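Local atomic coordinates of Cow rumen GH26 endo-mannanase (Metagenome, PDB entry 6UEH), a protein that probably hydrolyses internal beta-1,4-mannosidic bonds in mannans such as galactomannan, and carries an accessory CBM6-family domain that holds a calcium ion. Residues Phe63-Ala68 / Phe100-His105; Gly74-Thr79 / Tyr120-Phe125; Ala133-Phe138 / Ile410-Leu415; Thr79-Gly84 / Ser115-Tyr120. All blocks are in the same frame, centred on the assembly; numbering follows the deposited sequence.

Contact 1: Phe63-Ala68 / Phe100-His105; sequences FTAKVA and FDFGMH
Phe63, Ala65 and Val67 meet Phe100 and Phe102 where strands 59-69 and 97-107 run antiparallel in the beta-sandwich of the CBM6-family domain. Ala65 and Phe100 form a hydrogen-bonded pair. Phe100 N lies 2.8 Å from Ala65 O, and the return bond from Ala65 N to Phe100 O is longer, 3.2 Å. Beyond them Phe102 N binds Phe63 O, and Phe63 N binds Gly103 O.

The tightly packed side is the one that carries these apolar residues. The Ala65 methyl comes in at the edge of the Phe102 ring, its CB 3.8 Å from CE2, and Val67 CG1 meets the same CE2 tip to tip. Phe100 CD2 sits 3.5 Å above the centre of the Phe102 ring. Phe100 CG is anti to its backbone N (chi1 -172°), and the ring leads away from strand 59-69, leaving CB to touch Val67 CG2. Ile80 and Phe116 of the other sheet close over this side, Phe116 edge-to-face with Phe102.

On the opposite side, with Thr64 and the exposed Asp101, few atoms meet, the close pair being Thr64 CG2 and Phe100 O at 3.3 Å. Asp101 turns back on its own strand: OD1 accepts from Gly103 N in an Asx turn and also from Gln62 NE2.

At the far end the Phe63 and His105 rings meet obliquely, with planes 35° apart and Phe63 CD1 3.9 Å from His105 CD2. The imidazole also stacks on Tyr87, and His105 NE2 gives a 2.7 Å bond to a lone pair of Phe102 O.

Contact 2: Gly74-Thr79 / Tyr120-Phe125; sequences GGRLQT and YGYAEF
A cis-peptide turn, in which the bond before Tyr120 is cis, is held by Arg76, Leu77 and Gln78 at the start of strand 76-82. Tyr120 N gives a nearly straight 2.7 Å bond to Leu77 O. The Arg76 chain is extended from CG to NE and carries the guanidinium across the turn. There Arg76 NE binds Gly121 O at 2.9 Å, with the oxygen near the guanidinium plane, and Arg76 NH2 binds Tyr120 O at 3.1 Å. Tyr120 CB lies over one guanidinium face, while NH1 makes a salt bridge with Asp72.

Gly121 O is gripped twice: Gln78 NE2 reaches it at 2.9 Å and 177°, from the face of the carbonyl plane opposite to Arg76 NE. A bend at chi2 (-61°) brings Gln78 CD back toward Gly121 and Ala123, and the amide also packs on Ala123 CB. This turn links the two sheets of the sandwich, leading from strand 110-117 in one to strand 123-132 in the other, and Tyr122 and Ala123 face Leu44 in a G1 beta bulge. An alanine in place of Arg76 would probably leave Tyr120 O without its guanidinium donor, Gly121 O dependent on Gln78, and the Asp72 charge without its mate. On the outer part of the contact Leu77 CD2 stands over the face of the Tyr120 ring in a CH-pi contact, 4.1 Å from the centroid, and Leu77 CB touches Tyr120 CD2 at 3.8 Å.

Contact 3: Ala133-Phe138 / Ile410-Leu415; sequences ATFPDF and IFYTLL
Pro136 and Leu415 mark the closest approach of the two backbones, yet their CA atoms stay 9.4 Å apart, and the irregular segment 133-138 meets helix 408-417 through side chains alone. Tyr412 reaches into the loop. Pro136 packs at the edge of the Tyr412 ring, CD 3.9 Å from Tyr412 CE1, and CG is hardly farther from that same carbon. Beyond the ring, Tyr412 OH lies 3.7 Å from Phe135 CD1 and at the edge of the Phe138 ring, near Phe138 CZ. This hydroxyl also makes a weak hydrogen bond to His442 O, while the Phe135 ring stacks on His442. One face of the Tyr412 ring is covered from within the helix, Phe411 CD2 standing 3.6 Å above its centre.

Phe138 is the deeper residue. It meets Phe411 tip to tip, with Phe138 CE1 4.0 Å from Phe411 CZ. Leu415 crosses Phe138 at about a right angle. Leu415 CG is anti to the backbone N (chi1 -177°), and the CD1 methyl beyond it touches Phe138 CE1 at 3.7 Å, near the ring plane. Pro136 O lies 3.5 Å above the Phe138 ring, toward its rim. Tyr165 meets Phe138 edge-to-face and Trp445 does the same to Phe411.

Leu414 packs on Tyr385 and Ile424, Phe411 and Leu415 also touch Ile424, and Phe135 touches Met60 of the sandwich. Such aromatic and proline packing joins two domains here: the segment that follows strand 123-132 of the sandwich lies against an outer helix of the GH26 TIM barrel.

Contact 4: Thr79-Gly84 / Ser115-Tyr120; sequences TISVNG and SFKPIY
Ile80 pairs with Phe116, and Ser81 with Ser115, in an antiparallel sheet of the sandwich. Backbone bonds tie the strands: Ser81 N to Ser115 O and Ser115 N to Ser81 O are both 2.8 Å, and Lys117 N reaches Thr79 O at 2.9 Å. Where the strands part, one water accepts from Thr79 N and donates to Lys117 O.

A side-chain bond extends the pairing: Thr79 OG1, anti to its carbonyl carbon (chi1 -65°), donates to a lone pair of Ile119 O at 2.7 Å. A valine in place of Thr79 would probably leave Ile119 O without this donor and the segment after Pro118 less firmly fixed.

The apolar side-chain contact is on the face with Ile80 and Phe116. These two lie side by side, pointing the same way, with Ile80 CB 3.8 Å from Phe116 CE1.

Polar groups occupy the face with Ser81 and Lys117. The extended lysine passes Ser81, its CE 3.4 Å from Ser81 OG, and both residues are bound to Asp86. A second water joins Lys117 NZ to Asn83 O. With carboxylate and water about it, the ammonium is likely to stay charged, and here the strands present an apolar face with Ile80 and Phe116 and a polar one with Ser81 and Lys117.

In the fold
Contacts 1, 2 and 4 all belong to the sandwich, while contact 3 ties it to the barrel, about 16 Å from contact 1 between centres. Contact 4 is the buried one; the others are partly buried, with exposed Tyr120 at the margin of contact 2. Contacts 1 and 4 lie in different sheets, and their aromatic and aliphatic faces meet in the core, as where Phe63 CB lies 3.8 Å from Ile80 CD1. Contact 2 shares strand 76-82 with contact 4 and joins the sheets mostly by side-chain-to-carbonyl bonds. Contact 3 is apolar and without strand pairing; Met104 CE touches Thr134 O (3.2 Å), so contacts 1 and 3 adjoin.

Contact 1: Phe63-Ala68 / Phe100-His105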
# COMPACT_ATOMS: atom_id res chain seq x y z
N PHE A 63 -17.15 9.30 11.11
CA PHE A 63 -18.29 8.61 11.68
C PHE A 63 -17.94 7.97 13.02
O PHE A 63 -17.01 7.17 13.12
CB PHE A 63 -18.82 7.55 10.71
CG PHE A 63 -19.38 8.14 9.44
CD1 PHE A 63 -18.54 8.48 8.40
CD2 PHE A 63 -20.74 8.36 9.31
CE1 PHE A 63 -19.04 9.03 7.24
CE2 PHE A 63 -21.25 8.91 8.15
CZ PHE A 63 -20.40 9.24 7.11
N THR A 64 -18.69 8.34 14.05
CA THR A 64 -18.48 7.81 15.39
C THR A 64 -19.83 7.45 16.00
O THR A 64 -20.85 8.04 15.65
CB THR A 64 -17.75 8.84 16.29
OG1 THR A 64 -16.65 9.41 15.57
CG2 THR A 64 -17.24 8.19 17.57
N ALA A 65 -19.84 6.46 16.88
CA ALA A 65 -21.08 6.08 17.54
C ALA A 65 -20.82 5.59 18.96
O ALA A 65 -19.77 5.01 19.25
CB ALA A 65 -21.80 5.00 16.74
N LYS A 66 -21.77 5.87 19.85
CA LYS A 66 -21.74 5.33 21.20
C LYS A 66 -22.38 3.95 21.16
O LYS A 66 -23.60 3.83 20.99
CB LYS A 66 -22.47 6.25 22.17
CG LYS A 66 -22.28 5.87 23.63
CD LYS A 66 -20.98 6.44 24.17
CE LYS A 66 -21.03 7.96 24.20
NZ LYS A 66 -19.76 8.54 24.72
N VAL A 67 -21.56 2.91 21.30
CA VAL A 67 -22.05 1.56 21.07
C VAL A 67 -21.79 0.61 22.23
O VAL A 67 -21.09 0.94 23.19
CB VAL A 67 -21.41 0.94 19.81
CG1 VAL A 67 -21.59 1.86 18.61
CG2 VAL A 67 -19.93 0.66 20.05
N ALA A 68 -22.38 -0.57 22.12
CA ALA A 68 -22.07 -1.69 22.99
C ALA A 68 -22.16 -2.96 22.15
O ALA A 68 -22.77 -2.95 21.08
CB ALA A 68 -23.00 -1.75 24.18
N PHE A 100 -17.02 4.36 19.50
CA PHE A 100 -16.28 3.58 18.51
C PHE A 100 -16.09 4.38 17.23
O PHE A 100 -17.00 5.04 16.76
CB PHE A 100 -17.00 2.26 18.20
CG PHE A 100 -16.20 1.33 17.34
CD1 PHE A 100 -15.28 0.46 17.91
CD2 PHE A 100 -16.36 1.32 15.97
CE1 PHE A 100 -14.53 -0.39 17.13
CE2 PHE A 100 -15.61 0.47 15.17
CZ PHE A 100 -14.70 -0.39 15.75
N ASP A 101 -14.88 4.31 16.68
CA ASP A 101 -14.51 5.02 15.46
C ASP A 101 -14.86 4.19 14.23
O ASP A 101 -14.24 3.16 13.97
CB ASP A 101 -13.02 5.37 15.49
CG ASP A 101 -12.54 6.09 14.23
OD1 ASP A 101 -13.38 6.57 13.43
OD2 ASP A 101 -11.31 6.18 14.05
N PHE A 102 -15.87 4.63 13.49
CA PHE A 102 -16.30 3.93 12.28
C PHE A 102 -15.68 4.55 11.02
O PHE A 102 -16.20 4.36 9.92
CB PHE A 102 -17.83 3.93 12.17
CG PHE A 102 -18.49 2.89 13.04
CD1 PHE A 102 -18.45 1.55 12.70
CD2 PHE A 102 -19.17 3.26 14.19
CE1 PHE A 102 -19.06 0.59 13.49
CE2 PHE A 102 -19.79 2.31 14.99
CZ PHE A 102 -19.73 0.98 14.64
N GLY A 103 -14.59 5.29 11.20
CA GLY A 103 -13.78 5.75 10.08
C GLY A 103 -14.23 7.02 9.38
O GLY A 103 -15.27 7.60 9.70
N MET A 104 -13.41 7.47 8.43
CA MET A 104 -13.73 8.63 7.61
C MET A 104 -14.13 8.15 6.22
O MET A 104 -13.38 7.42 5.58
CB MET A 104 -12.55 9.59 7.51
CG MET A 104 -11.63 9.60 8.71
SD MET A 104 -10.18 10.63 8.40
CE MET A 104 -9.21 10.27 9.86
N HIS A 105 -15.30 8.57 5.76
CA HIS A 105 -15.80 8.08 4.49
C HIS A 105 -16.42 9.20 3.66
O HIS A 105 -16.82 10.24 4.18
CB HIS A 105 -16.81 6.96 4.72
CG HIS A 105 -16.29 5.87 5.61
ND1 HIS A 105 -15.24 5.06 5.24
CD2 HIS A 105 -16.64 5.50 6.86
CE1 HIS A 105 -14.98 4.21 6.23
NE2 HIS A 105 -15.81 4.46 7.22

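Contact 2: Gly74-Thr79 / Tyr120-Phe125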
# COMPACT_ATOMS: atom_id res chain seq x y z
N GLY A 74 -15.02 -12.12 21.91
CA GLY A 74 -13.86 -11.90 21.08
C GLY A 74 -14.03 -10.82 20.03
O GLY A 74 -13.15 -10.61 19.20
N GLY A 75 -15.17 -10.13 20.08
CA GLY A 75 -15.46 -9.08 19.12
C GLY A 75 -16.36 -9.58 18.00
O GLY A 75 -16.44 -10.77 17.74
N ARG A 76 -17.04 -8.65 17.33
CA ARG A 76 -17.99 -9.02 16.28
C ARG A 76 -17.95 -8.02 15.12
O ARG A 76 -18.01 -6.81 15.33
CB ARG A 76 -19.41 -9.11 16.85
CG ARG A 76 -20.45 -9.62 15.87
CD ARG A 76 -21.78 -9.91 16.57
NE ARG A 76 -22.77 -10.47 15.66
CZ ARG A 76 -22.92 -11.77 15.43
NH1 ARG A 76 -22.15 -12.65 16.04
NH2 ARG A 76 -23.85 -12.19 14.57
N LEU A 77 -17.86 -8.55 13.91
CA LEU A 77 -17.83 -7.72 12.71
C LEU A 77 -19.09 -6.87 12.58
O LEU A 77 -20.20 -7.35 12.78
CB LEU A 77 -17.66 -8.59 11.46
CG LEU A 77 -17.51 -7.84 10.14
CD1 LEU A 77 -16.16 -7.13 10.08
CD2 LEU A 77 -17.68 -8.77 8.95
N GLN A 78 -18.91 -5.59 12.26
CA GLN A 78 -20.04 -4.70 12.00
C GLN A 78 -19.81 -4.00 10.67
O GLN A 78 -18.69 -3.94 10.17
CB GLN A 78 -20.21 -3.68 13.13
CG GLN A 78 -20.45 -4.30 14.49
CD GLN A 78 -21.72 -5.12 14.54
OE1 GLN A 78 -22.74 -4.76 13.95
NE2 GLN A 78 -21.66 -6.25 15.25
N THR A 79 -20.88 -3.46 10.10
CA THR A 79 -20.80 -2.82 8.79
C THR A 79 -21.49 -1.47 8.76
O THR A 79 -22.70 -1.37 8.97
CB THR A 79 -21.40 -3.72 7.70
OG1 THR A 79 -20.62 -4.92 7.58
CG2 THR A 79 -21.41 -2.99 6.36
N TYR A 120 -22.07 -8.17 11.02
CA TYR A 120 -23.00 -9.25 11.35
C TYR A 120 -24.07 -8.85 12.38
O TYR A 120 -24.75 -9.71 12.93
CB TYR A 120 -22.23 -10.46 11.87
CG TYR A 120 -21.29 -11.07 10.86
CD1 TYR A 120 -21.65 -11.17 9.52
CD2 TYR A 120 -20.04 -11.54 11.24
CE1 TYR A 120 -20.79 -11.73 8.59
CE2 TYR A 120 -19.17 -12.10 10.32
CZ TYR A 120 -19.55 -12.19 9.00
OH TYR A 120 -18.69 -12.74 8.07
N GLY A 121 -24.21 -7.56 12.63
CA GLY A 121 -25.25 -7.07 13.53
C GLY A 121 -25.11 -7.53 14.97
O GLY A 121 -24.02 -7.86 15.43
N TYR A 122 -26.24 -7.55 15.68
CA TYR A 122 -26.30 -7.87 17.10
C TYR A 122 -25.31 -7.04 17.91
O TYR A 122 -24.43 -7.56 18.60
CB TYR A 122 -26.11 -9.37 17.32
CG TYR A 122 -27.28 -10.13 16.74
CD1 TYR A 122 -28.46 -10.29 17.46
CD2 TYR A 122 -27.23 -10.64 15.44
CE1 TYR A 122 -29.54 -10.96 16.92
CE2 TYR A 122 -28.31 -11.31 14.90
CZ TYR A 122 -29.46 -11.47 15.64
OH TYR A 122 -30.53 -12.14 15.10
N ALA A 123 -25.47 -5.73 17.77
CA ALA A 123 -24.74 -4.74 18.54
C ALA A 123 -25.69 -3.60 18.90
O ALA A 123 -26.74 -3.45 18.28
CB ALA A 123 -23.54 -4.22 17.77
N GLU A 124 -25.32 -2.81 19.89
CA GLU A 124 -26.21 -1.77 20.40
C GLU A 124 -25.69 -0.39 20.03
O GLU A 124 -24.49 -0.13 20.08
CB GLU A 124 -26.37 -1.90 21.92
CG GLU A 124 -26.98 -3.22 22.38
CD GLU A 124 -26.03 -4.40 22.26
OE1 GLU A 124 -24.92 -4.33 22.83
OE2 GLU A 124 -26.39 -5.39 21.59
N PHE A 125 -26.61 0.50 19.67
CA PHE A 125 -26.25 1.86 19.27
C PHE A 125 -27.07 2.89 20.05
O PHE A 125 -28.29 2.93 19.95
CB PHE A 125 -26.47 2.04 17.76
CG PHE A 125 -25.60 1.16 16.91
CD1 PHE A 125 -25.95 -0.16 16.68
CD2 PHE A 125 -24.44 1.65 16.34
CE1 PHE A 125 -25.15 -0.98 15.91
CE2 PHE A 125 -23.64 0.84 15.56
CZ PHE A 125 -24.00 -0.48 15.34

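Contact 3: Ala133-Phe138 / Ile410-Leu415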
# COMPACT_ATOMS: atom_id res chain seq x y z
N ALA A 133 -14.44 15.57 8.39
CA ALA A 133 -13.25 14.76 8.63
C ALA A 133 -12.04 15.61 9.00
O ALA A 133 -11.90 16.74 8.53
CB ALA A 133 -12.92 13.90 7.42
N THR A 134 -11.20 15.07 9.87
CA THR A 134 -9.91 15.67 10.16
C THR A 134 -8.83 14.67 9.75
O THR A 134 -8.93 13.49 10.05
CB THR A 134 -9.76 16.04 11.65
OG1 THR A 134 -9.81 14.85 12.44
CG2 THR A 134 -10.88 16.98 12.07
N PHE A 135 -7.81 15.15 9.05
CA PHE A 135 -6.83 14.25 8.45
C PHE A 135 -5.50 14.31 9.19
O PHE A 135 -5.19 15.30 9.84
CB PHE A 135 -6.65 14.60 6.97
CG PHE A 135 -7.94 14.64 6.21
CD1 PHE A 135 -8.53 13.48 5.75
CD2 PHE A 135 -8.58 15.85 5.96
CE1 PHE A 135 -9.73 13.51 5.06
CE2 PHE A 135 -9.77 15.89 5.27
CZ PHE A 135 -10.35 14.72 4.81
N PRO A 136 -4.72 13.22 9.10
CA PRO A 136 -3.37 13.19 9.69
C PRO A 136 -2.49 14.32 9.16
O PRO A 136 -2.60 14.68 8.00
CB PRO A 136 -2.83 11.83 9.25
CG PRO A 136 -4.04 10.99 9.06
CD PRO A 136 -5.09 11.92 8.52
N ASP A 137 -1.65 14.87 10.03
CA ASP A 137 -0.68 15.87 9.60
C ASP A 137 0.48 15.17 8.90
O ASP A 137 1.42 14.72 9.55
CB ASP A 137 -0.18 16.69 10.79
CG ASP A 137 0.53 17.97 10.37
OD1 ASP A 137 1.03 18.03 9.23
OD2 ASP A 137 0.58 18.91 11.19
N PHE A 138 0.40 15.10 7.57
CA PHE A 138 1.41 14.40 6.78
C PHE A 138 2.74 15.15 6.78
O PHE A 138 3.80 14.55 6.63
CB PHE A 138 0.92 14.20 5.35
CG PHE A 138 -0.34 13.39 5.24
CD1 PHE A 138 -0.34 12.05 5.58
CD2 PHE A 138 -1.51 13.97 4.79
CE1 PHE A 138 -1.50 11.30 5.48
CE2 PHE A 138 -2.67 13.22 4.68
CZ PHE A 138 -2.67 11.88 5.03
N ILE A 410 -7.63 1.26 2.14
CA ILE A 410 -6.35 0.57 2.16
C ILE A 410 -5.24 1.51 2.61
O ILE A 410 -4.38 1.14 3.41
CB ILE A 410 -5.99 -0.01 0.77
CG1 ILE A 410 -7.00 -1.08 0.36
CG2 ILE A 410 -4.58 -0.59 0.78
CD1 ILE A 410 -6.69 -1.75 -0.97
N PHE A 411 -5.28 2.74 2.11
CA PHE A 411 -4.27 3.73 2.48
C PHE A 411 -4.26 3.96 3.99
O PHE A 411 -3.20 3.92 4.62
CB PHE A 411 -4.52 5.06 1.76
CG PHE A 411 -3.58 6.15 2.18
CD1 PHE A 411 -2.29 6.20 1.67
CD2 PHE A 411 -3.97 7.11 3.10
CE1 PHE A 411 -1.41 7.20 2.06
CE2 PHE A 411 -3.10 8.11 3.49
CZ PHE A 411 -1.82 8.16 2.97
N TYR A 412 -5.43 4.18 4.58
CA TYR A 412 -5.48 4.51 6.00
C TYR A 412 -5.30 3.29 6.90
O TYR A 412 -4.88 3.42 8.05
CB TYR A 412 -6.78 5.25 6.32
CG TYR A 412 -6.71 6.69 5.88
CD1 TYR A 412 -5.97 7.61 6.60
CD2 TYR A 412 -7.33 7.11 4.71
CE1 TYR A 412 -5.88 8.93 6.19
CE2 TYR A 412 -7.24 8.43 4.29
CZ TYR A 412 -6.51 9.33 5.04
OH TYR A 412 -6.42 10.64 4.64
N THR A 413 -5.60 2.10 6.38
CA THR A 413 -5.29 0.87 7.10
C THR A 413 -3.77 0.72 7.24
O THR A 413 -3.25 0.45 8.32
CB THR A 413 -5.87 -0.37 6.40
OG1 THR A 413 -7.30 -0.30 6.42
CG2 THR A 413 -5.43 -1.65 7.10
N LEU A 414 -3.07 0.92 6.13
CA LEU A 414 -1.61 0.88 6.12
C LEU A 414 -1.02 2.00 6.98
O LEU A 414 -0.01 1.80 7.65
CB LEU A 414 -1.08 0.97 4.69
CG LEU A 414 -1.39 -0.23 3.79
CD1 LEU A 414 -0.91 0.01 2.37
CD2 LEU A 414 -0.77 -1.49 4.35
N LEU A 415 -1.65 3.17 6.95
CA LEU A 415 -1.17 4.31 7.72
C LEU A 415 -1.21 4.02 9.21
O LEU A 415 -0.26 4.28 9.94
CB LEU A 415 -1.98 5.57 7.40
CG LEU A 415 -1.57 6.88 8.08
CD1 LEU A 415 -1.76 8.05 7.13
CD2 LEU A 415 -2.37 7.11 9.36

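Contact 4: Thr79-Gly84 / Ser115-Tyr120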
# COMPACT_ATOMS: atom_id res chain seq x y z
N THR A 79 -20.88 -3.46 10.10
CA THR A 79 -20.80 -2.82 8.79
C THR A 79 -21.49 -1.47 8.76
O THR A 79 -22.70 -1.37 8.97
CB THR A 79 -21.40 -3.72 7.70
OG1 THR A 79 -20.62 -4.92 7.58
CG2 THR A 79 -21.41 -2.99 6.36
N ILE A 80 -20.72 -0.42 8.50
CA ILE A 80 -21.30 0.89 8.23
C ILE A 80 -21.33 1.07 6.72
O ILE A 80 -20.43 0.61 6.00
CB ILE A 80 -20.52 2.04 8.92
CG1 ILE A 80 -21.28 3.36 8.78
CG2 ILE A 80 -19.09 2.14 8.39
CD1 ILE A 80 -20.72 4.49 9.61
N SER A 81 -22.37 1.72 6.23
CA SER A 81 -22.59 1.83 4.80
C SER A 81 -23.02 3.23 4.40
O SER A 81 -23.89 3.82 5.04
CB SER A 81 -23.63 0.80 4.35
OG SER A 81 -23.88 0.89 2.96
N VAL A 82 -22.39 3.76 3.36
CA VAL A 82 -22.80 5.03 2.79
C VAL A 82 -23.38 4.78 1.41
O VAL A 82 -22.66 4.44 0.48
CB VAL A 82 -21.64 6.03 2.70
CG1 VAL A 82 -22.11 7.32 2.05
CG2 VAL A 82 -21.07 6.30 4.09
N ASN A 83 -24.70 4.96 1.31
CA ASN A 83 -25.45 4.59 0.12
C ASN A 83 -25.17 3.13 -0.24
O ASN A 83 -25.56 2.23 0.50
CB ASN A 83 -25.14 5.54 -1.04
CG ASN A 83 -25.73 6.92 -0.83
OD1 ASN A 83 -26.85 7.06 -0.34
ND2 ASN A 83 -24.97 7.96 -1.18
N GLY A 84 -24.49 2.90 -1.36
CA GLY A 84 -24.25 1.54 -1.81
C GLY A 84 -22.93 0.91 -1.38
O GLY A 84 -22.67 -0.26 -1.67
N SER A 115 -26.07 3.80 6.79
CA SER A 115 -26.68 2.63 7.40
C SER A 115 -25.71 1.81 8.24
O SER A 115 -24.51 1.76 7.96
CB SER A 115 -27.29 1.72 6.33
OG SER A 115 -28.26 2.40 5.56
N PHE A 116 -26.24 1.18 9.28
CA PHE A 116 -25.54 0.07 9.91
C PHE A 116 -26.26 -1.20 9.51
O PHE A 116 -27.43 -1.39 9.83
CB PHE A 116 -25.48 0.24 11.43
CG PHE A 116 -24.57 1.34 11.87
CD1 PHE A 116 -23.20 1.14 11.90
CD2 PHE A 116 -25.07 2.57 12.25
CE1 PHE A 116 -22.35 2.16 12.30
CE2 PHE A 116 -24.23 3.59 12.65
CZ PHE A 116 -22.87 3.38 12.68
N LYS A 117 -25.56 -2.05 8.77
CA LYS A 117 -26.16 -3.26 8.22
C LYS A 117 -25.94 -4.45 9.15
O LYS A 117 -24.97 -4.47 9.92
CB LYS A 117 -25.59 -3.56 6.83
CG LYS A 117 -25.91 -2.48 5.80
CD LYS A 117 -25.40 -2.85 4.41
CE LYS A 117 -25.86 -1.85 3.36
NZ LYS A 117 -25.40 -2.23 1.99
N PRO A 118 -26.85 -5.43 9.11
CA PRO A 118 -26.72 -6.64 9.93
C PRO A 118 -25.62 -7.57 9.43
O PRO A 118 -25.87 -8.75 9.17
CB PRO A 118 -28.09 -7.31 9.79
CG PRO A 118 -28.60 -6.83 8.47
CD PRO A 118 -28.12 -5.41 8.36
N ILE A 119 -24.41 -7.03 9.29
CA ILE A 119 -23.25 -7.82 8.91
C ILE A 119 -22.11 -7.50 9.87
O ILE A 119 -21.27 -6.65 9.57
CB ILE A 119 -22.80 -7.53 7.45
CG1 ILE A 119 -24.00 -7.54 6.50
CG2 ILE A 119 -21.73 -8.52 7.00
CD1 ILE A 119 -23.66 -7.13 5.08
N TYR A 120 -22.07 -8.17 11.02
CA TYR A 120 -23.00 -9.25 11.35
C TYR A 120 -24.07 -8.85 12.38
O TYR A 120 -24.75 -9.71 12.93
CB TYR A 120 -22.23 -10.46 11.87
CG TYR A 120 -21.29 -11.07 10.86
CD1 TYR A 120 -21.65 -11.17 9.52
CD2 TYR A 120 -20.04 -11.54 11.24
CE1 TYR A 120 -20.79 -11.73 8.59
CE2 TYR A 120 -19.17 -12.10 10.32
CZ TYR A 120 -19.55 -12.19 9.00
OH TYR A 120 -18.69 -12.74 8.07
O HOH W 1 -23.24 -3.45 11.82
O HOH W 2 -26.72 2.96 3.28
O HOH W 3 -26.75 -0.13 0.67